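Local coordinates for protein Xaa-Pro Dipeptidase (PDB 2QS8) that probably hydrolyses dipeptides or removes C-terminal residues from peptides, as a metal-dependent carboxypeptidase of the amidohydrolase superfamily built on a TIM barrel, at residues I144-H150 and P211-Q215; V110-G114 and M230-V234; H255-M259 and S304-I309. The contacts are given in a common frame with arbitrary orientation. Numbering follows the deposited sequence.

Contact 1 (I144-H150 and P211-Q215). With MET (methionine), chain D.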
loop_
_atom_site.group_PDB
_atom_site.type_symbol
_atom_site.label_atom_id
_atom_site.label_comp_id
_atom_site.label_asym_id
_atom_site.label_seq_id
_atom_site.Cartn_x
_atom_site.Cartn_y
_atom_site.Cartn_z
ATOM N N ILE A 144 13.020 11.501 8.016
ATOM C CA ILE A 144 12.327 10.344 7.486
ATOM C C ILE A 144 13.231 9.120 7.427
ATOM O O ILE A 144 14.380 9.201 6.999
ATOM C CB ILE A 144 11.755 10.627 6.094
ATOM C CG1 ILE A 144 10.770 11.795 6.170
ATOM C CG2 ILE A 144 11.077 9.368 5.549
ATOM C CD1 ILE A 144 10.161 12.185 4.820
ATOM N N ALA A 145 12.685 7.988 7.858
ATOM C CA ALA A 145 13.420 6.739 7.885
ATOM C C ALA A 145 12.538 5.554 7.511
ATOM O O ALA A 145 11.309 5.666 7.430
ATOM C CB ALA A 145 13.996 6.510 9.289
ATOM N N THR A 146 13.187 4.415 7.278
ATOM C CA THR A 146 12.483 3.179 6.984
ATOM C C THR A 146 12.421 2.388 8.295
ATOM O O THR A 146 13.167 2.671 9.227
ATOM C CB THR A 146 13.207 2.350 5.915
ATOM O OG1 THR A 146 14.583 2.186 6.264
ATOM C CG2 THR A 146 13.104 3.049 4.583
ATOM N N THR A 147 11.530 1.404 8.358
ATOM C CA THR A 147 11.375 0.602 9.569
ATOM C C THR A 147 12.706 0.202 10.207
ATOM O O THR A 147 13.548 -0.421 9.573
ATOM C CB THR A 147 10.557 -0.664 9.282
ATOM O OG1 THR A 147 9.236 -0.283 8.875
ATOM C CG2 THR A 147 10.493 -1.575 10.532
ATOM N N GLY A 148 12.885 0.570 11.470
ATOM C CA GLY A 148 14.111 0.228 12.168
ATOM C C GLY A 148 15.303 1.109 11.842
ATOM O O GLY A 148 16.370 0.953 12.430
ATOM N N GLY A 149 15.114 2.038 10.913
ATOM C CA GLY A 149 16.179 2.932 10.503
ATOM C C GLY A 149 16.700 3.856 11.588
ATOM O O GLY A 149 16.070 4.049 12.639
ATOM N N HIS A 150 17.857 4.446 11.317
ATOM C CA HIS A 150 18.507 5.340 12.266
ATOM C C HIS A 150 17.579 6.368 12.895
ATOM O O HIS A 150 17.718 6.691 14.075
ATOM C CB HIS A 150 19.690 6.047 11.596
ATOM C CG HIS A 150 20.415 7.002 12.495
ATOM N ND1 HIS A 150 21.001 6.611 13.682
ATOM C CD2 HIS A 150 20.639 8.331 12.381
ATOM C CE1 HIS A 150 21.557 7.664 14.259
ATOM N NE2 HIS A 150 21.354 8.721 13.491
ATOM N N PRO A 211 22.874 0.340 4.053
ATOM C CA PRO A 211 21.934 1.092 3.200
ATOM C C PRO A 211 20.484 0.840 3.657
ATOM O O PRO A 211 20.018 -0.309 3.654
ATOM C CB PRO A 211 22.216 0.532 1.809
ATOM C CG PRO A 211 22.573 -0.898 2.105
ATOM C CD PRO A 211 23.489 -0.769 3.302
ATOM N N GLN A 212 19.782 1.900 4.054
ATOM C CA GLN A 212 18.405 1.756 4.547
ATOM C C GLN A 212 17.297 2.335 3.656
ATOM O O GLN A 212 16.129 2.364 4.032
ATOM C CB GLN A 212 18.305 2.311 5.971
ATOM C CG GLN A 212 19.338 1.691 6.904
ATOM C CD GLN A 212 19.140 2.071 8.353
ATOM O OE1 GLN A 212 18.626 3.152 8.656
ATOM N NE2 GLN A 212 19.568 1.193 9.261
ATOM N N PHE A 213 17.674 2.785 2.470
ATOM C CA PHE A 213 16.722 3.292 1.490
ATOM C C PHE A 213 17.068 2.579 0.188
ATOM O O PHE A 213 18.248 2.444 -0.155
ATOM C CB PHE A 213 16.866 4.805 1.288
ATOM C CG PHE A 213 15.931 5.642 2.133
ATOM C CD1 PHE A 213 16.126 5.774 3.505
ATOM C CD2 PHE A 213 14.859 6.301 1.545
ATOM C CE1 PHE A 213 15.263 6.557 4.281
ATOM C CE2 PHE A 213 13.985 7.087 2.312
ATOM C CZ PHE A 213 14.190 7.214 3.681
ATOM N N THR A 214 16.059 2.104 -0.526
ATOM C CA THR A 214 16.295 1.445 -1.809
ATOM C C THR A 214 16.462 2.602 -2.802
ATOM O O THR A 214 16.121 3.742 -2.488
ATOM C CB THR A 214 15.087 0.600 -2.240
ATOM O OG1 THR A 214 14.004 1.482 -2.531
ATOM C CG2 THR A 214 14.650 -0.377 -1.119
ATOM N N GLN A 215 16.980 2.326 -3.996
ATOM C CA GLN A 215 17.173 3.389 -4.972
ATOM C C GLN A 215 15.802 3.973 -5.318
ATOM O O GLN A 215 15.641 5.187 -5.441
ATOM C CB GLN A 215 17.864 2.865 -6.227
ATOM C CG GLN A 215 18.274 3.972 -7.185
ATOM C CD GLN A 215 19.291 4.922 -6.561
ATOM O OE1 GLN A 215 20.412 4.527 -6.214
ATOM N NE2 GLN A 215 18.905 6.185 -6.417
HETATM N N MET D . 24.202 11.841 14.773
HETATM C CA MET D . 25.161 10.987 14.011
HETATM C C MET D . 24.862 9.501 14.186
HETATM O O MET D . 25.268 8.717 13.304
HETATM C CB MET D . 26.587 11.269 14.480
HETATM C CG MET D . 27.628 10.497 13.716
HETATM S SD MET D . 29.248 11.024 14.149
HETATM C CE MET D . 29.242 12.639 13.424
HETATM O OXT MET D . 24.234 9.143 15.207
HETATM O O HOH W 1 16.492 4.929 7.822
HETATM O O HOH W 2 18.869 1.158 12.041
#

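Contact 2 (V110-G114 and M230-V234)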
loop_
_atom_site.group_PDB
_atom_site.type_symbol
_atom_site.label_atom_id
_atom_site.label_comp_id
_atom_site.label_asym_id
_atom_site.label_seq_id
_atom_site.Cartn_x
_atom_site.Cartn_y
_atom_site.Cartn_z
ATOM N N VAL A 110 20.673 28.935 10.712
ATOM C CA VAL A 110 20.966 27.520 10.906
ATOM C C VAL A 110 19.944 26.666 10.172
ATOM O O VAL A 110 18.837 27.111 9.880
ATOM C CB VAL A 110 20.945 27.098 12.412
ATOM C CG1 VAL A 110 22.003 27.862 13.192
ATOM C CG2 VAL A 110 19.569 27.348 13.017
ATOM N N ARG A 111 20.342 25.439 9.861
ATOM C CA ARG A 111 19.463 24.487 9.217
ATOM C C ARG A 111 19.259 23.343 10.229
ATOM O O ARG A 111 20.193 22.575 10.487
ATOM C CB ARG A 111 20.103 23.940 7.928
ATOM C CG ARG A 111 19.168 23.077 7.079
ATOM C CD ARG A 111 19.846 22.493 5.823
ATOM N NE ARG A 111 20.930 21.576 6.161
ATOM C CZ ARG A 111 21.488 20.724 5.313
ATOM N NH1 ARG A 111 21.071 20.665 4.056
ATOM N NH2 ARG A 111 22.439 19.904 5.731
ATOM N N GLN A 112 18.074 23.256 10.837
ATOM C CA GLN A 112 17.797 22.168 11.774
ATOM C C GLN A 112 17.359 20.967 10.940
ATOM O O GLN A 112 16.334 21.007 10.257
ATOM C CB GLN A 112 16.671 22.521 12.746
ATOM C CG GLN A 112 16.334 21.358 13.677
ATOM C CD GLN A 112 16.453 21.721 15.144
ATOM O OE1 GLN A 112 17.264 22.567 15.522
ATOM N NE2 GLN A 112 15.657 21.070 15.979
ATOM N N VAL A 113 18.131 19.898 11.000
ATOM C CA VAL A 113 17.804 18.724 10.228
ATOM C C VAL A 113 17.356 17.548 11.084
ATOM O O VAL A 113 17.942 16.468 11.006
ATOM C CB VAL A 113 18.996 18.298 9.344
ATOM C CG1 VAL A 113 19.171 19.302 8.199
ATOM C CG2 VAL A 113 20.261 18.244 10.181
ATOM N N GLY A 114 16.314 17.771 11.887
ATOM C CA GLY A 114 15.775 16.706 12.717
ATOM C C GLY A 114 15.406 16.983 14.169
ATOM O O GLY A 114 16.216 17.477 14.938
HETATM N N MSE A 230 11.432 21.649 -1.929
HETATM C CA MSE A 230 12.145 21.364 -0.691
HETATM C C MSE A 230 13.530 20.797 -0.955
HETATM O O MSE A 230 13.702 19.986 -1.862
HETATM C CB MSE A 230 11.325 20.378 0.129
HETATM C CG MSE A 230 9.969 20.929 0.499
HETATM SE SE MSE A 230 8.912 19.587 1.458
HETATM C CE MSE A 230 9.372 19.991 3.352
ATOM N N TRP A 231 14.526 21.247 -0.192
ATOM C CA TRP A 231 15.874 20.709 -0.357
ATOM C C TRP A 231 15.904 19.370 0.370
ATOM O O TRP A 231 15.031 19.089 1.196
ATOM C CB TRP A 231 16.943 21.653 0.221
ATOM C CG TRP A 231 16.553 22.358 1.498
ATOM C CD1 TRP A 231 16.160 23.656 1.622
ATOM C CD2 TRP A 231 16.541 21.808 2.826
ATOM N NE1 TRP A 231 15.913 23.956 2.940
ATOM C CE2 TRP A 231 16.141 22.843 3.701
ATOM C CE3 TRP A 231 16.840 20.548 3.361
ATOM C CZ2 TRP A 231 16.018 22.653 5.082
ATOM C CZ3 TRP A 231 16.721 20.358 4.736
ATOM C CH2 TRP A 231 16.317 21.405 5.579
ATOM N N VAL A 232 16.896 18.542 0.067
ATOM C CA VAL A 232 17.010 17.241 0.698
ATOM C C VAL A 232 18.395 17.022 1.314
ATOM O O VAL A 232 19.400 16.961 0.603
ATOM C CB VAL A 232 16.705 16.107 -0.328
ATOM C CG1 VAL A 232 16.883 14.733 0.303
ATOM C CG2 VAL A 232 15.284 16.260 -0.854
ATOM N N ALA A 233 18.438 16.936 2.642
ATOM C CA ALA A 233 19.676 16.683 3.379
ATOM C C ALA A 233 19.670 15.170 3.646
ATOM O O ALA A 233 18.613 14.588 3.882
ATOM C CB ALA A 233 19.681 17.458 4.693
ATOM N N VAL A 234 20.840 14.538 3.618
ATOM C CA VAL A 234 20.898 13.090 3.803
ATOM C C VAL A 234 21.951 12.542 4.771
ATOM O O VAL A 234 23.152 12.695 4.559
ATOM C CB VAL A 234 21.093 12.383 2.426
ATOM C CG1 VAL A 234 21.126 10.860 2.593
ATOM C CG2 VAL A 234 19.981 12.788 1.479
#

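Contact 3 (H255-M259 and S304-I309). With MET (methionine), chain D.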
loop_
_atom_site.group_PDB
_atom_site.type_symbol
_atom_site.label_atom_id
_atom_site.label_comp_id
_atom_site.label_asym_id
_atom_site.label_seq_id
_atom_site.Cartn_x
_atom_site.Cartn_y
_atom_site.Cartn_z
ATOM N N HIS A 255 27.819 13.954 7.387
ATOM C CA HIS A 255 28.786 12.985 7.921
ATOM C C HIS A 255 29.651 12.251 6.874
ATOM O O HIS A 255 30.881 12.316 6.928
ATOM C CB HIS A 255 28.066 11.948 8.793
ATOM C CG HIS A 255 26.966 12.517 9.632
ATOM N ND1 HIS A 255 27.150 13.590 10.476
ATOM C CD2 HIS A 255 25.665 12.171 9.749
ATOM C CE1 HIS A 255 26.009 13.879 11.078
ATOM N NE2 HIS A 255 25.093 13.032 10.652
ATOM N N GLY A 256 29.000 11.547 5.946
ATOM C CA GLY A 256 29.697 10.810 4.897
ATOM C C GLY A 256 30.958 10.084 5.338
ATOM O O GLY A 256 31.939 10.006 4.593
ATOM N N THR A 257 30.912 9.526 6.542
ATOM C CA THR A 257 32.040 8.840 7.154
ATOM C C THR A 257 32.858 7.890 6.283
ATOM O O THR A 257 34.078 7.988 6.255
ATOM C CB THR A 257 31.570 8.092 8.417
ATOM O OG1 THR A 257 30.906 9.018 9.281
ATOM C CG2 THR A 257 32.748 7.454 9.152
ATOM N N PHE A 258 32.208 6.971 5.580
ATOM C CA PHE A 258 32.942 6.016 4.752
ATOM C C PHE A 258 32.827 6.321 3.263
ATOM O O PHE A 258 32.771 5.427 2.410
ATOM C CB PHE A 258 32.471 4.601 5.070
ATOM C CG PHE A 258 32.549 4.268 6.532
ATOM C CD1 PHE A 258 33.784 4.186 7.178
ATOM C CD2 PHE A 258 31.390 4.090 7.279
ATOM C CE1 PHE A 258 33.854 3.939 8.543
ATOM C CE2 PHE A 258 31.451 3.846 8.636
ATOM C CZ PHE A 258 32.681 3.770 9.275
HETATM N N MSE A 259 32.802 7.613 2.966
HETATM C CA MSE A 259 32.717 8.086 1.602
HETATM C C MSE A 259 33.893 7.515 0.810
HETATM O O MSE A 259 35.034 7.610 1.257
HETATM C CB MSE A 259 32.797 9.595 1.617
HETATM C CG MSE A 259 32.585 10.227 0.286
HETATM SE SE MSE A 259 33.029 12.099 0.537
HETATM C CE MSE A 259 31.752 12.698 1.930
ATOM N N SER A 304 33.785 3.225 15.945
ATOM C CA SER A 304 34.125 3.004 14.545
ATOM C C SER A 304 33.958 4.238 13.648
ATOM O O SER A 304 34.902 4.667 12.979
ATOM C CB SER A 304 33.273 1.867 13.987
ATOM O OG SER A 304 33.301 1.863 12.569
ATOM N N VAL A 305 32.755 4.797 13.640
ATOM C CA VAL A 305 32.435 5.951 12.807
ATOM C C VAL A 305 33.134 7.250 13.188
ATOM O O VAL A 305 33.794 7.871 12.357
ATOM C CB VAL A 305 30.898 6.205 12.780
ATOM C CG1 VAL A 305 30.584 7.479 12.012
ATOM C CG2 VAL A 305 30.187 5.028 12.135
ATOM N N GLY A 306 32.990 7.662 14.440
ATOM C CA GLY A 306 33.599 8.906 14.885
ATOM C C GLY A 306 35.015 9.295 14.445
ATOM O O GLY A 306 35.213 10.403 13.951
ATOM N N PRO A 307 36.019 8.421 14.618
ATOM C CA PRO A 307 37.410 8.714 14.237
ATOM C C PRO A 307 37.691 8.919 12.749
ATOM O O PRO A 307 38.638 9.613 12.384
ATOM C CB PRO A 307 38.185 7.512 14.785
ATOM C CG PRO A 307 37.287 6.958 15.870
ATOM C CD PRO A 307 35.924 7.100 15.262
ATOM N N GLN A 308 36.868 8.315 11.898
ATOM C CA GLN A 308 37.045 8.393 10.451
ATOM C C GLN A 308 36.608 9.696 9.778
ATOM O O GLN A 308 37.094 10.023 8.701
ATOM C CB GLN A 308 36.321 7.214 9.794
ATOM C CG GLN A 308 36.409 7.156 8.272
ATOM C CD GLN A 308 37.835 7.040 7.767
ATOM O OE1 GLN A 308 38.592 6.179 8.216
ATOM N NE2 GLN A 308 38.207 7.903 6.823
ATOM N N ILE A 309 35.695 10.438 10.393
ATOM C CA ILE A 309 35.219 11.673 9.777
ATOM C C ILE A 309 36.326 12.682 9.464
ATOM O O ILE A 309 36.383 13.212 8.358
ATOM C CB ILE A 309 34.126 12.335 10.640
ATOM C CG1 ILE A 309 32.894 11.423 10.678
ATOM C CG2 ILE A 309 33.737 13.686 10.058
ATOM C CD1 ILE A 309 31.718 11.979 11.458
HETATM N N MET D . 24.202 11.841 14.773
HETATM C CA MET D . 25.161 10.987 14.011
HETATM C C MET D . 24.862 9.501 14.186
HETATM O O MET D . 25.268 8.717 13.304
HETATM C CB MET D . 26.587 11.269 14.480
HETATM C CG MET D . 27.628 10.497 13.716
HETATM S SD MET D . 29.248 11.024 14.149
HETATM C CE MET D . 29.242 12.639 13.424
HETATM O OXT MET D . 24.234 9.143 15.207
#

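Contact 1 (I144-H150 and P211-Q215)
In this amidohydrolase TIM barrel, short strand 145-146 and the type II beta turn from Thr146 to Gly149 meet the loop that leads from strand 192-196 to helix 215-227. Hydrogen bonding holds them at two points. Thr146 OG1 donates to Gln212 O at 2.7 Å, so a short side chain ties directly to the opposite backbone. In return, the extended side chain of Gln212 reaches just past the turn, where His150 N donates to its OE1 at 3.1 Å. An amide side chain suits this place because it accepts at one end and donates at the other: water 2 links Gln212 NE2 to Gly148 O, while water 1 donates to Gln212 OE1. The turn itself is closed by Gly149 N to Thr146 O, 2.7 Å. Gly148 has a positive phi at which a CB would press on the preceding carbonyl, and a CB on Gly149 would clash with Thr146 O and crowd Gln212 OE1, so both positions suit glycine.

The apolar part centres on Phe213. Thr146 CG2 lies over its ring in a CH-pi contact, 4.2 Å from the centroid, and Ile144 CG2 meets Phe213 CZ at 4.2 Å. Strand 192-196 packs against both Ile144 and Phe213, and Arg183 of the second subunit packs on Thr146.

The contact leads into the methionine pocket: beyond the bonded His150 N, the His150 ring stacks with His235, its ND1 is hydrogen-bonded to Ser203, and its CE1 lies 3.2 Å from OXT of the bound methionine.

Contact 2 (V110-G114 and M230-V234)
Side chains alone join strand 107-112, with Val113 just past its end, to strand 231-236, and Arg111 dominates. Its chi1 and chi2 are both t, so the aliphatic chain stretches across the gap before chi3 turns to p. The extended part lies against Trp231, whose p chi1 turns an indole face to it: Arg111 CG is 3.6 Å from Trp231 CH2, and Arg111 CD sits over the six-membered ring, 3.9 Å from its centroid, in a CH-pi contact. The guanidinium is farther off, a weak cation-pi partner at most; it is held by Met68 O, Ser252 and a salt bridge to Glu254. Ala233, small enough to leave room, puts its CB over one guanidinium face, 3.6 Å from Arg111 NH1. Val113, with chi1 m, adds a compact branched group, CG1 lying 4.0 Å from Ala233 CB. The contact fills part of the TIM-barrel interior: strand 107-112 pairs with 60-67 and 136-139, strand 231-236 lies between 192-196 and 252-253, and helix 215-227 covers Val232.

Contact 3 (H255-M259 and S304-I309)
In this TIM-barrel enzyme, the loop after strand 252-253 packs on helix 299-319 beside the ligand pocket. His255 comes first and belongs to the pocket: one face of its imidazole receives CB of the bound methionine, and its ND1 is hydrogen-bonded to Thr277. Beside it, Ile309 supplies an apolar wall for the ligand's thioether end, its CD1 a tight 3.2 Å from the methionine CE. Gly256 opens a type I beta turn; its positive phi, and the closeness of the Met259 methyl to where a CB would be, suit a residue without a side chain. Thr257 then fits closely against the helix. Its OG1 lies 3.2 Å from Val305 CG1 and 3.4 Å from Ile309 CG1, its polar need met by His237, while Thr257 CG2 touches Gln308 CB at 3.6 Å. A small branched residue carries both polar and apolar atoms into this narrow space. Phe258 spreads its larger ring along the more open side, with CE2 3.9 Å from Val305 CG2 and CD1 4.1 Å from Gln308 CG. Met259, a selenomethionine here, lies between helix 261-270 and Thr312 and Ala316 of helix 299-319; its N closes the turn, donating to Gly256 O at 3.0 Å.

Contacts 1 and 3 approach the same bound methionine from different parts of the barrel. Residues 144-150 bring His150 to its carboxylate, whereas contact 3 brings His255 and Ile309 to its side chain; their centres are about 19 Å apart and their nearest atoms about 6 Å. Contact 2 is the most central of the three, about 8 Å from the centre of the chain, and does not line the ligand pocket, but the Val113 side chain comes to about 5 Å from the magnesium ion, against about 4 Å for that of His255 and about 6 Å for that of His150. Along the chain, contact 1 nests within the loop closed by contact 2, and contact 3 follows both.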